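Local coordinates for type III effector HopU1 (Pseudomonas syringae pv. tomato, PDB 3U0J), which probably transfers ADP-ribose from NAD+ to arginine residues of host proteins, acting as a bacterial effector against an RNA-binding target in plant immunity, at residues A[48-51]-A[52-56]; A[145-148]-A[149-153]; A[179-182]-A[183-187]; A[199-203]-A[204-208]. All coordinates share one frame; numbering follows the deposited sequence.

Interaction 1: residues A[48-51]-A[52-56]; sequences YRFA and ARLHV
At the C-terminal end of helix 41-52, F50 and A51 meet L54, the residue that leads the chain into strand 55-56. The phenyl ring of F50 and the isobutyl group of L54 lie askew to one another, with CZ of F50 4.0 Å from CD2 of L54. F50 reaches this place because its CG stands anti to the backbone N (chi1 160°). The other methyl of L54, CD1, comes within 4.4 Å of A51 CB, a looser apolar touch. The backbone here turns through i to i+3 bonds: R53 N donates to F50 O at 3.2 Å, and L54 N to A51 O, also at 3.2 Å. The bonds from A52 N to Y48 O and to R49 O are weak by comparison, with poorer angles at the hydrogen. R53, bent at chi3 (-47°), folds back over the last turn and brings one face of its guanidinium over R49 O, with NH1 3.8 Å from that oxygen. L116 of helix 116-126 touches both F50 and L54, and M97 of helix 89-99 touches A51 and L54; Y48 OH is hydrogen-bonded to D66 of helix 65-71.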
loop_
_atom_site.group_PDB
_atom_site.type_symbol
_atom_site.label_atom_id
_atom_site.label_comp_id
_atom_site.label_asym_id
_atom_site.label_seq_id
_atom_site.Cartn_x
_atom_site.Cartn_y
_atom_site.Cartn_z
ATOM N N TYR A 48 5.437 -16.892 5.865
ATOM C CA TYR A 48 5.973 -17.025 7.204
ATOM C C TYR A 48 7.508 -17.122 7.186
ATOM O O TYR A 48 8.191 -16.436 7.954
ATOM C CB TYR A 48 5.374 -18.236 7.923
ATOM C CG TYR A 48 5.996 -18.414 9.264
ATOM C CD1 TYR A 48 5.613 -17.626 10.324
ATOM C CD2 TYR A 48 7.019 -19.329 9.465
ATOM C CE1 TYR A 48 6.211 -17.756 11.571
ATOM C CE2 TYR A 48 7.626 -19.472 10.714
ATOM C CZ TYR A 48 7.214 -18.678 11.761
ATOM O OH TYR A 48 7.799 -18.794 13.007
ATOM N N ARG A 49 8.049 -17.965 6.313
ATOM C CA ARG A 49 9.493 -18.114 6.211
ATOM C C ARG A 49 10.150 -16.850 5.668
ATOM O O ARG A 49 11.265 -16.510 6.056
ATOM C CB ARG A 49 9.879 -19.322 5.331
ATOM C CG ARG A 49 9.965 -20.663 6.077
ATOM C CD ARG A 49 10.586 -20.534 7.484
ATOM N NE ARG A 49 10.170 -21.643 8.335
ATOM C CZ ARG A 49 10.474 -21.764 9.622
ATOM N NH1 ARG A 49 11.227 -20.840 10.204
ATOM N NH2 ARG A 49 10.035 -22.820 10.320
ATOM N N PHE A 50 9.462 -16.173 4.756
ATOM C CA PHE A 50 9.959 -14.928 4.199
ATOM C C PHE A 50 10.066 -13.924 5.302
ATOM O O PHE A 50 11.109 -13.282 5.469
ATOM C CB PHE A 50 9.011 -14.374 3.128
ATOM C CG PHE A 50 9.189 -12.890 2.852
ATOM C CD1 PHE A 50 10.179 -12.434 1.989
ATOM C CD2 PHE A 50 8.365 -11.952 3.453
ATOM C CE1 PHE A 50 10.346 -11.059 1.732
ATOM C CE2 PHE A 50 8.528 -10.590 3.200
ATOM C CZ PHE A 50 9.522 -10.151 2.331
ATOM N N ALA A 51 8.977 -13.784 6.050
ATOM C CA ALA A 51 8.879 -12.743 7.059
ATOM C C ALA A 51 9.794 -13.020 8.236
ATOM O O ALA A 51 10.168 -12.097 8.986
ATOM C CB ALA A 51 7.438 -12.591 7.531
ATOM N N ALA A 52 10.145 -14.291 8.408
ATOM C CA ALA A 52 10.888 -14.687 9.591
ATOM C C ALA A 52 12.310 -14.212 9.439
ATOM O O ALA A 52 13.026 -14.036 10.424
ATOM C CB ALA A 52 10.845 -16.186 9.781
ATOM N N ARG A 53 12.704 -13.995 8.191
ATOM C CA ARG A 53 14.053 -13.540 7.876
ATOM C C ARG A 53 14.221 -12.027 7.881
ATOM O O ARG A 53 15.345 -11.542 7.840
ATOM C CB ARG A 53 14.512 -14.094 6.525
ATOM C CG ARG A 53 15.128 -15.495 6.585
ATOM C CD ARG A 53 15.815 -15.822 5.249
ATOM N NE ARG A 53 14.934 -15.479 4.131
ATOM C CZ ARG A 53 14.158 -16.355 3.496
ATOM N NH1 ARG A 53 14.177 -17.640 3.851
ATOM N NH2 ARG A 53 13.372 -15.947 2.501
ATOM N N LEU A 54 13.119 -11.281 7.918
ATOM C CA LEU A 54 13.213 -9.824 7.953
ATOM C C LEU A 54 13.905 -9.338 9.224
ATOM O O LEU A 54 13.806 -9.944 10.279
ATOM C CB LEU A 54 11.829 -9.174 7.861
ATOM C CG LEU A 54 10.961 -9.423 6.627
ATOM C CD1 LEU A 54 9.569 -8.769 6.781
ATOM C CD2 LEU A 54 11.663 -8.903 5.425
ATOM N N HIS A 55 14.596 -8.222 9.124
ATOM C CA HIS A 55 15.163 -7.609 10.295
ATOM C C HIS A 55 14.172 -6.630 10.873
ATOM O O HIS A 55 13.521 -5.881 10.144
ATOM C CB HIS A 55 16.466 -6.911 9.924
ATOM C CG HIS A 55 17.512 -7.854 9.434
ATOM N ND1 HIS A 55 17.792 -8.023 8.097
ATOM C CD2 HIS A 55 18.302 -8.729 10.098
ATOM C CE1 HIS A 55 18.733 -8.941 7.955
ATOM N NE2 HIS A 55 19.055 -9.387 9.157
ATOM N N VAL A 56 14.051 -6.640 12.191
ATOM C CA VAL A 56 13.210 -5.662 12.861
ATOM C C VAL A 56 14.069 -4.595 13.522
ATOM O O VAL A 56 15.117 -4.897 14.115
ATOM C CB VAL A 56 12.327 -6.306 13.926
ATOM C CG1 VAL A 56 11.148 -5.419 14.191
ATOM C CG2 VAL A 56 11.872 -7.687 13.471
#

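Interaction 2: residues A[145-148]-A[149-153]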
loop_
_atom_site.group_PDB
_atom_site.type_symbol
_atom_site.label_atom_id
_atom_site.label_comp_id
_atom_site.label_asym_id
_atom_site.label_seq_id
_atom_site.Cartn_x
_atom_site.Cartn_y
_atom_site.Cartn_z
ATOM N N SER A 145 8.343 -12.081 -3.805
ATOM C CA SER A 145 7.017 -12.535 -4.213
ATOM C C SER A 145 6.175 -13.106 -3.078
ATOM O O SER A 145 4.975 -12.879 -3.043
ATOM C CB SER A 145 7.101 -13.515 -5.372
ATOM O OG SER A 145 7.994 -14.536 -5.038
ATOM N N PRO A 146 6.796 -13.833 -2.133
ATOM C CA PRO A 146 5.952 -14.330 -1.048
ATOM C C PRO A 146 5.164 -13.204 -0.385
ATOM O O PRO A 146 4.045 -13.426 0.038
ATOM C CB PRO A 146 6.960 -14.916 -0.065
ATOM C CG PRO A 146 8.153 -15.188 -0.855
ATOM C CD PRO A 146 8.214 -14.157 -1.914
ATOM N N HIS A 147 5.733 -12.008 -0.310
ATOM C CA HIS A 147 5.042 -10.872 0.294
ATOM C C HIS A 147 4.106 -10.180 -0.700
ATOM O O HIS A 147 3.008 -9.728 -0.346
ATOM C CB HIS A 147 6.051 -9.862 0.849
ATOM C CG HIS A 147 5.427 -8.606 1.379
ATOM N ND1 HIS A 147 4.950 -8.501 2.669
ATOM C CD2 HIS A 147 5.212 -7.399 0.798
ATOM C CE1 HIS A 147 4.466 -7.286 2.860
ATOM N NE2 HIS A 147 4.614 -6.596 1.742
ATOM N N ILE A 148 4.543 -10.074 -1.946
ATOM C CA ILE A 148 3.700 -9.405 -2.916
ATOM C C ILE A 148 2.398 -10.171 -3.007
ATOM O O ILE A 148 1.314 -9.582 -3.005
ATOM C CB ILE A 148 4.367 -9.304 -4.292
ATOM C CG1 ILE A 148 5.535 -8.313 -4.223
ATOM C CG2 ILE A 148 3.365 -8.851 -5.305
ATOM C CD1 ILE A 148 6.444 -8.315 -5.425
ATOM N N LYS A 149 2.519 -11.495 -3.042
ATOM C CA LYS A 149 1.362 -12.347 -3.214
ATOM C C LYS A 149 0.500 -12.278 -1.973
ATOM O O LYS A 149 -0.712 -12.158 -2.072
ATOM C CB LYS A 149 1.759 -13.792 -3.555
ATOM C CG LYS A 149 2.630 -13.927 -4.809
ATOM C CD LYS A 149 2.609 -15.345 -5.374
ATOM C CE LYS A 149 3.022 -16.400 -4.333
ATOM N NZ LYS A 149 2.838 -17.805 -4.827
ATOM N N MET A 150 1.117 -12.328 -0.799
ATOM C CA MET A 150 0.336 -12.331 0.424
ATOM C C MET A 150 -0.457 -11.039 0.535
ATOM O O MET A 150 -1.644 -11.075 0.864
ATOM C CB MET A 150 1.207 -12.569 1.657
ATOM C CG MET A 150 0.470 -13.284 2.811
ATOM S SD MET A 150 -0.520 -14.745 2.382
ATOM C CE MET A 150 -1.574 -14.678 3.767
ATOM N N LEU A 151 0.178 -9.904 0.231
ATOM C CA LEU A 151 -0.500 -8.608 0.337
ATOM C C LEU A 151 -1.649 -8.530 -0.665
ATOM O O LEU A 151 -2.757 -8.089 -0.332
ATOM C CB LEU A 151 0.466 -7.453 0.095
ATOM C CG LEU A 151 0.360 -6.217 0.999
ATOM C CD1 LEU A 151 0.714 -4.961 0.241
ATOM C CD2 LEU A 151 -0.990 -6.063 1.644
ATOM N N SER A 152 -1.395 -8.966 -1.896
ATOM C CA SER A 152 -2.455 -8.993 -2.885
ATOM C C SER A 152 -3.642 -9.801 -2.367
ATOM O O SER A 152 -4.771 -9.333 -2.389
ATOM C CB SER A 152 -1.954 -9.569 -4.201
ATOM O OG SER A 152 -0.994 -8.724 -4.802
ATOM N N SER A 153 -3.382 -11.008 -1.887
ATOM C CA SER A 153 -4.456 -11.840 -1.357
ATOM C C SER A 153 -5.199 -11.116 -0.244
ATOM O O SER A 153 -6.422 -11.127 -0.205
ATOM C CB SER A 153 -3.922 -13.181 -0.845
ATOM O OG SER A 153 -4.971 -14.001 -0.350
#
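K149 N donates to S145 O at 2.8 Å, nearly straight at the hydrogen (169°). It is the first of several i to i+4 bonds at the start of helix 145-162: M150 N reaches P146 O at 3.2 Å, L151 N reaches H147 O at 2.9 Å, and S152 N reaches I148 O at 3.0 Å. Of the four, the bond from M150 N to P146 O is the longest. S152 OG also lies 3.0 Å from I148 O, because chi1 of -66° turns the hydroxyl back along the helix.

The K149 chain runs past the same S145 carbonyl, its CB and CG beside the oxygen. A bend at chi3 then sends NZ on to salt bridges with D43 and D138, two carboxylates that would be expected to keep the amine protonated. H147 and L151, one turn apart, touch lightly, NE2 of H147 being 4.3 Å from L151 CG; the polar partner of that nitrogen is ND1 of H98. The H98 ring meets the H147 ring with planes about 20° apart.

Different sides of this first stretch of the helix face different neighbours. M150 and L151 pack on helix 89-99, P146, H147 and M150 on helix 41-52, and H147 and I148 on helix 116-126, which makes helix 145-162 a shared partner of three helices.

Interaction 3: residues A[179-182]-A[183-187]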
loop_
_atom_site.group_PDB
_atom_site.type_symbol
_atom_site.label_atom_id
_atom_site.label_comp_id
_atom_site.label_asym_id
_atom_site.label_seq_id
_atom_site.Cartn_x
_atom_site.Cartn_y
_atom_site.Cartn_z
ATOM N N ILE A 179 5.482 17.791 -11.301
ATOM C CA ILE A 179 4.260 18.566 -11.498
ATOM C C ILE A 179 3.886 18.667 -12.979
ATOM O O ILE A 179 2.746 18.403 -13.365
ATOM C CB ILE A 179 4.390 19.994 -10.891
ATOM C CG1 ILE A 179 4.511 19.920 -9.362
ATOM C CG2 ILE A 179 3.209 20.852 -11.281
ATOM C CD1 ILE A 179 4.963 21.203 -8.707
ATOM N N ALA A 180 4.859 19.048 -13.800
ATOM C CA ALA A 180 4.674 19.154 -15.241
ATOM C C ALA A 180 4.138 17.855 -15.869
ATOM O O ALA A 180 3.263 17.879 -16.761
ATOM C CB ALA A 180 5.979 19.562 -15.894
ATOM N N ARG A 181 4.652 16.717 -15.405
ATOM C CA ARG A 181 4.206 15.452 -15.960
ATOM C C ARG A 181 2.718 15.259 -15.726
ATOM O O ARG A 181 1.993 14.822 -16.621
ATOM C CB ARG A 181 4.980 14.281 -15.372
ATOM C CG ARG A 181 4.576 12.950 -15.965
ATOM C CD ARG A 181 5.229 11.834 -15.202
ATOM N NE ARG A 181 6.676 11.870 -15.388
ATOM C CZ ARG A 181 7.558 11.535 -14.446
ATOM N NH1 ARG A 181 7.132 11.157 -13.235
ATOM N NH2 ARG A 181 8.867 11.596 -14.710
ATOM N N LEU A 182 2.264 15.578 -14.521
ATOM C CA LEU A 182 0.869 15.351 -14.187
ATOM C C LEU A 182 -0.025 16.252 -15.014
ATOM O O LEU A 182 -1.025 15.792 -15.575
ATOM C CB LEU A 182 0.622 15.557 -12.699
ATOM C CG LEU A 182 1.313 14.466 -11.893
ATOM C CD1 LEU A 182 1.294 14.734 -10.409
ATOM C CD2 LEU A 182 0.654 13.139 -12.211
ATOM N N TYR A 183 0.327 17.534 -15.098
ATOM C CA TYR A 183 -0.461 18.446 -15.922
ATOM C C TYR A 183 -0.446 17.919 -17.341
ATOM O O TYR A 183 -1.465 17.914 -18.016
ATOM C CB TYR A 183 0.071 19.867 -15.870
ATOM C CG TYR A 183 -0.413 20.679 -14.685
ATOM C CD1 TYR A 183 -1.730 21.100 -14.594
ATOM C CD2 TYR A 183 0.454 21.039 -13.673
ATOM C CE1 TYR A 183 -2.166 21.845 -13.521
ATOM C CE2 TYR A 183 0.033 21.779 -12.602
ATOM C CZ TYR A 183 -1.275 22.176 -12.527
ATOM O OH TYR A 183 -1.685 22.919 -11.446
ATOM N N HIS A 184 0.704 17.419 -17.775
ATOM C CA HIS A 184 0.768 16.819 -19.099
ATOM C C HIS A 184 -0.181 15.627 -19.288
ATOM O O HIS A 184 -0.896 15.539 -20.283
ATOM C CB HIS A 184 2.194 16.412 -19.438
ATOM C CG HIS A 184 2.333 15.854 -20.815
ATOM N ND1 HIS A 184 2.157 16.623 -21.946
ATOM C CD2 HIS A 184 2.611 14.601 -21.248
ATOM C CE1 HIS A 184 2.330 15.867 -23.017
ATOM N NE2 HIS A 184 2.611 14.638 -22.621
ATOM N N LEU A 185 -0.168 14.701 -18.338
ATOM C CA LEU A 185 -1.040 13.539 -18.405
ATOM C C LEU A 185 -2.480 14.002 -18.529
ATOM O O LEU A 185 -3.245 13.508 -19.371
ATOM C CB LEU A 185 -0.867 12.685 -17.151
ATOM C CG LEU A 185 -0.097 11.364 -17.231
ATOM C CD1 LEU A 185 0.759 11.306 -18.455
ATOM C CD2 LEU A 185 0.745 11.130 -15.983
ATOM N N PHE A 186 -2.830 14.960 -17.673
ATOM C CA PHE A 186 -4.146 15.583 -17.674
ATOM C C PHE A 186 -4.511 16.175 -19.037
ATOM O O PHE A 186 -5.563 15.860 -19.615
ATOM C CB PHE A 186 -4.190 16.690 -16.630
ATOM C CG PHE A 186 -5.455 17.477 -16.650
ATOM C CD1 PHE A 186 -5.438 18.840 -16.907
ATOM C CD2 PHE A 186 -6.680 16.852 -16.430
ATOM C CE1 PHE A 186 -6.623 19.579 -16.926
ATOM C CE2 PHE A 186 -7.885 17.586 -16.441
ATOM C CZ PHE A 186 -7.852 18.951 -16.685
ATOM N N ASP A 187 -3.629 17.037 -19.537
ATOM C CA ASP A 187 -3.850 17.740 -20.789
ATOM C C ASP A 187 -4.054 16.802 -21.973
ATOM O O ASP A 187 -4.738 17.155 -22.931
ATOM C CB ASP A 187 -2.692 18.696 -21.067
ATOM C CG ASP A 187 -2.767 19.952 -20.224
ATOM O OD1 ASP A 187 -3.889 20.292 -19.777
ATOM O OD2 ASP A 187 -1.713 20.601 -20.011
#
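The side chains of I179 and Y183, one helical turn apart, run alongside each other in the same direction. CG2 of I179 meets the tyrosine ring at its edge, in the ring plane, 3.6 Å from CE2. The isoleucine torsion explains which branch does this: chi1 of -66° sets CG2 opposite the backbone N, while CG1 stands anti to the carbonyl carbon. Y183 has its CG opposite the carbonyl carbon (chi1 -84°), which swings the ring back along the helix so that CD2 also passes I179 O. Its hydroxyl continues beyond the helix to hydrogen-bond ND1 of H263.

The leucines make a second, looser pairing. CD2 of L182 comes within 4.3 Å of CD2 of L185, and the same L185 methyl also lies near R181, 4.2 Å from its CG. L185 thus touches both R181 and L182 of the preceding turn. The backbone beneath is regular: Y183 N bonds I179 O at 3.1 Å and F186 N bonds L182 O at 2.9 Å, both almost straight at the hydrogen.

Helix 176-188 rests on the five-stranded mixed sheet. I179 and L182 touch strands 218-224 and 263-269, L185 and F186 touch strand 248-257, and Y183 meets F265 edge-to-face, while A180, R181 and H184 line the exposed side.

Interaction 4: residues A[199-203]-A[204-208]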
loop_
_atom_site.group_PDB
_atom_site.type_symbol
_atom_site.label_atom_id
_atom_site.label_comp_id
_atom_site.label_asym_id
_atom_site.label_seq_id
_atom_site.Cartn_x
_atom_site.Cartn_y
_atom_site.Cartn_z
ATOM N N SER A 199 -1.274 3.826 -1.551
ATOM C CA SER A 199 -1.705 4.015 -0.183
ATOM C C SER A 199 -2.356 5.368 -0.094
ATOM O O SER A 199 -1.811 6.359 -0.577
ATOM C CB SER A 199 -0.506 3.949 0.753
ATOM O OG SER A 199 -0.888 4.296 2.066
ATOM N N THR A 200 -3.526 5.421 0.514
ATOM C CA THR A 200 -4.299 6.653 0.520
ATOM C C THR A 200 -4.957 6.823 1.882
ATOM O O THR A 200 -4.985 5.882 2.676
ATOM C CB THR A 200 -5.392 6.622 -0.578
ATOM O OG1 THR A 200 -6.441 5.712 -0.199
ATOM C CG2 THR A 200 -4.799 6.196 -1.935
ATOM N N THR A 201 -5.489 8.005 2.164
ATOM C CA THR A 201 -6.139 8.199 3.454
ATOM C C THR A 201 -7.510 8.833 3.300
ATOM O O THR A 201 -7.711 9.671 2.437
ATOM C CB THR A 201 -5.282 9.045 4.403
ATOM O OG1 THR A 201 -5.966 9.191 5.647
ATOM C CG2 THR A 201 -5.078 10.396 3.826
ATOM N N ARG A 202 -8.456 8.418 4.134
ATOM C CA ARG A 202 -9.778 9.035 4.143
ATOM C C ARG A 202 -9.772 10.473 4.687
ATOM O O ARG A 202 -10.659 11.271 4.379
ATOM C CB ARG A 202 -10.734 8.197 4.971
ATOM C CG ARG A 202 -11.405 7.094 4.204
ATOM C CD ARG A 202 -12.320 6.302 5.130
ATOM N NE ARG A 202 -11.541 5.353 5.912
ATOM C CZ ARG A 202 -12.026 4.213 6.394
ATOM N NH1 ARG A 202 -13.304 3.898 6.178
ATOM N NH2 ARG A 202 -11.232 3.390 7.081
ATOM N N ILE A 203 -8.767 10.794 5.491
ATOM C CA ILE A 203 -8.720 12.066 6.184
ATOM C C ILE A 203 -7.869 13.104 5.441
ATOM O O ILE A 203 -6.637 12.974 5.356
ATOM C CB ILE A 203 -8.161 11.872 7.600
ATOM C CG1 ILE A 203 -8.772 10.623 8.256
ATOM C CG2 ILE A 203 -8.396 13.109 8.437
ATOM C CD1 ILE A 203 -7.944 10.080 9.452
ATOM N N LYS A 204 -8.531 14.141 4.923
ATOM C CA LYS A 204 -7.839 15.216 4.229
ATOM C C LYS A 204 -6.600 15.690 4.980
ATOM O O LYS A 204 -5.539 15.854 4.386
ATOM C CB LYS A 204 -8.772 16.392 3.958
ATOM C CG LYS A 204 -9.281 16.430 2.540
ATOM C CD LYS A 204 -10.209 17.614 2.262
ATOM C CE LYS A 204 -9.444 18.830 1.751
ATOM N NZ LYS A 204 -10.364 19.939 1.309
ATOM N N ASP A 205 -6.714 15.906 6.283
ATOM C CA ASP A 205 -5.559 16.410 7.021
ATOM C C ASP A 205 -4.347 15.497 6.933
ATOM O O ASP A 205 -3.206 15.966 6.922
ATOM C CB ASP A 205 -5.905 16.683 8.481
ATOM C CG ASP A 205 -6.648 17.994 8.658
ATOM O OD1 ASP A 205 -6.754 18.751 7.664
ATOM O OD2 ASP A 205 -7.130 18.268 9.781
ATOM N N SER A 206 -4.594 14.194 6.864
ATOM C CA SER A 206 -3.510 13.221 6.911
ATOM C C SER A 206 -2.629 13.206 5.649
ATOM O O SER A 206 -1.488 12.750 5.676
ATOM C CB SER A 206 -4.068 11.834 7.226
ATOM O OG SER A 206 -4.699 11.829 8.501
ATOM N N ALA A 207 -3.153 13.714 4.541
ATOM C CA ALA A 207 -2.364 13.767 3.321
ATOM C C ALA A 207 -1.305 14.853 3.448
ATOM O O ALA A 207 -0.323 14.882 2.690
ATOM C CB ALA A 207 -3.250 14.025 2.137
ATOM N N GLN A 208 -1.516 15.743 4.415
ATOM C CA GLN A 208 -0.574 16.818 4.719
ATOM C C GLN A 208 -0.167 17.671 3.528
ATOM O O GLN A 208 1.026 17.908 3.319
ATOM C CB GLN A 208 0.679 16.259 5.364
ATOM C CG GLN A 208 0.433 15.497 6.635
ATOM C CD GLN A 208 1.727 15.194 7.332
ATOM O OE1 GLN A 208 2.225 14.052 7.292
ATOM N NE2 GLN A 208 2.319 16.229 7.949
#
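T201 meets S206 and A207 where the chain leaves strand 199-201 and curls back. Its CB lies 4.1 Å from S206 CB. Beyond it the two branches part. OG1, set opposite the backbone N by chi1 of 180°, is 3.6 Å from S206 CB and accepts a hydrogen bond from I203 N at 3.2 Å, nearly straight at 162°; the same hydroxyl is also hydrogen-bonded to E239 O, so two backbone groups hold it. The methyl CG2 packs over the returning chain, 3.8 Å from S206 CB, with the A207 methyl farther off. I203 completes the curl: its carbonyl O accepts S206 N at 2.8 Å, a bent bond (136°). S206 OG lies 3.6 Å from I203 CB. R202, just before, turns away to a salt bridge with D229. The hydroxyl-to-backbone bond defines an ST turn ending the strand. S199, T200 and T201 (Ser-Thr-Thr) occupy what is probably the place of the Ser-Thr-Ser motif of arginine-modifying ADP-ribosyltransferases, with a threonine as its last residue, and E239-E240-E241, which probably form the Glu-X-Glu motif, lie alongside: T201 OG1 bonds E239 O and T200 pairs with I242.

Overall arrangement
Interactions 1 and 2 belong to the same helical half of the chain and touch: F50 CE2 is 3.5 Å from H147 CB, and F50 CB packs on P146 CB. Interaction 2 is the more buried, combining regular helix bonds with buried polar side chains, whereas interaction 1 uses i to i+3 bonds and leucine packing to finish a helix. Interaction 3 lies about 40 Å from interaction 1, centre to centre, with apolar side chains on the mixed sheet and an exposed outer side. Between these extremes, interaction 4 comes within about 9 Å of interaction 2 by nearest atoms; a threonine hydroxyl and a single cross-turn backbone bond, rather than a regular helix, shape it at a strand end.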